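Local atomic coordinates of glycerol dehydratase (Clostridium butyricum, PDB entry 1R9D), a protein that probably acts as a B12-independent glycyl-radical lyase that dehydrates glycerol, which is bound in this crystal form. Residues N452-V457 with G550-I556. Residues are numbered along the deposited sequence; the frame is centred on the assembly and turned at random.
Sequences NLARIV and GVGVANI
Two parallel strands, 449-452 and 543-551, end side by side; the first leads directly into helix 453-461, the second through G552 into helix 553-569. G550 is extended (phi/psi -96/134); CD1 of L453 lies 4.0 Å from G550 C, and a CB here would come 3.5 Å from that methyl, so glycine fits. V551 forms the parallel bridge with N452 (CA-CA 5.2 Å), both side chains on the sheet face covered by F648 of helix 644-650, where the branched, apolar valine also packs on I644. Its O accepts from L453 N at 2.9 Å, the single hydrogen bond across the segments. N452 is the N-cap of the first helix, chi1 t, its carboxamide OD1 accepting from first-turn R455 N at 3.0 Å. G552 N-caps the second; at phi/psi 110/29 a side chain would strike the preceding carbonyl and crowd L453 and A454. The CA-to-CB bond of V553 points away, yet CG2 meets CD1 of L453 (rotamer mt) at 4.0 Å. One turn on, I556 (chi1 m, chi2 p) sets CD1 3.3 Å from A454 N, 3.6 Å from L453 CB and 4.1 Å from A454 CB, a small apolar surface; its CG1 lies 3.9 Å from V457 CG2. These are paired strand-to-helix turns within a pyruvate formate lyase-like fold, the V551 side chain about 9 Å from bound glycerol. The chemistry is thus divided: one inter-segment backbone bond, alongside that of V551 with F451, joins the strand ends, and beyond it buried aliphatic contacts hold the helix starts together.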
# COMPACT_ATOMS: atom_id res chain seq x y z
N ASN A 452 5.92 -16.74 27.03
CA ASN A 452 6.18 -17.68 28.12
C ASN A 452 7.42 -17.30 28.93
O ASN A 452 8.55 -17.59 28.53
CB ASN A 452 6.37 -19.10 27.55
CG ASN A 452 6.39 -20.16 28.62
OD1 ASN A 452 6.80 -19.91 29.76
ND2 ASN A 452 5.95 -21.37 28.27
N LEU A 453 7.21 -16.66 30.07
CA LEU A 453 8.31 -16.24 30.94
C LEU A 453 9.10 -17.43 31.49
O LEU A 453 10.32 -17.34 31.66
CB LEU A 453 7.77 -15.41 32.10
CG LEU A 453 7.03 -14.12 31.76
CD1 LEU A 453 6.37 -13.59 33.03
CD2 LEU A 453 8.00 -13.09 31.16
N ALA A 454 8.41 -18.53 31.76
CA ALA A 454 9.07 -19.72 32.30
C ALA A 454 10.10 -20.31 31.33
O ALA A 454 11.13 -20.84 31.76
CB ALA A 454 8.03 -20.78 32.66
N ARG A 455 9.82 -20.23 30.04
CA ARG A 455 10.75 -20.74 29.03
C ARG A 455 12.05 -19.96 29.04
O ARG A 455 13.11 -20.50 28.72
CB ARG A 455 10.11 -20.68 27.64
CG ARG A 455 9.04 -21.73 27.43
CD ARG A 455 9.67 -23.07 27.07
NE ARG A 455 10.21 -23.02 25.71
CZ ARG A 455 11.11 -23.88 25.23
NH1 ARG A 455 11.58 -24.85 25.99
NH2 ARG A 455 11.54 -23.75 23.98
N ILE A 456 11.99 -18.68 29.40
CA ILE A 456 13.19 -17.86 29.45
C ILE A 456 14.10 -18.35 30.58
O ILE A 456 15.33 -18.33 30.46
CB ILE A 456 12.84 -16.35 29.65
CG1 ILE A 456 11.99 -15.85 28.48
CG2 ILE A 456 14.11 -15.52 29.76
CD1 ILE A 456 12.67 -15.99 27.11
N VAL A 457 13.50 -18.81 31.67
CA VAL A 457 14.30 -19.33 32.78
C VAL A 457 14.97 -20.63 32.32
O VAL A 457 16.15 -20.85 32.58
CB VAL A 457 13.44 -19.64 34.03
CG1 VAL A 457 14.27 -20.37 35.07
CG2 VAL A 457 12.89 -18.34 34.61
N GLY A 550 2.83 -11.33 29.35
CA GLY A 550 3.81 -12.20 29.96
C GLY A 550 3.03 -13.23 30.77
O GLY A 550 2.09 -12.88 31.49
N VAL A 551 3.41 -14.50 30.65
CA VAL A 551 2.74 -15.58 31.36
C VAL A 551 3.75 -16.37 32.21
O VAL A 551 4.80 -16.75 31.71
CB VAL A 551 2.07 -16.56 30.37
CG1 VAL A 551 1.32 -17.66 31.13
CG2 VAL A 551 1.13 -15.78 29.46
N GLY A 552 3.41 -16.58 33.48
CA GLY A 552 4.28 -17.34 34.37
C GLY A 552 4.98 -16.55 35.47
O GLY A 552 6.06 -16.95 35.92
N VAL A 553 4.37 -15.46 35.92
CA VAL A 553 5.00 -14.63 36.95
C VAL A 553 5.37 -15.34 38.26
O VAL A 553 6.49 -15.17 38.75
CB VAL A 553 4.12 -13.40 37.29
CG1 VAL A 553 4.78 -12.57 38.40
CG2 VAL A 553 3.94 -12.53 36.05
N ALA A 554 4.46 -16.12 38.84
CA ALA A 554 4.79 -16.81 40.09
C ALA A 554 5.89 -17.84 39.86
O ALA A 554 6.75 -18.03 40.72
CB ALA A 554 3.55 -17.48 40.66
N ASN A 555 5.87 -18.49 38.70
CA ASN A 555 6.88 -19.49 38.40
C ASN A 555 8.28 -18.85 38.32
O ASN A 555 9.26 -19.44 38.77
CB ASN A 555 6.56 -20.21 37.09
CG ASN A 555 5.19 -20.87 37.11
OD1 ASN A 555 4.20 -20.28 36.69
ND2 ASN A 555 5.13 -22.10 37.62
N ILE A 556 8.35 -17.65 37.77
CA ILE A 556 9.63 -16.95 37.66
C ILE A 556 10.15 -16.49 39.01
O ILE A 556 11.33 -16.64 39.31
CB ILE A 556 9.53 -15.74 36.68
CG1 ILE A 556 9.72 -16.22 35.24
CG2 ILE A 556 10.61 -14.70 37.00
CD1 ILE A 556 8.86 -17.39 34.86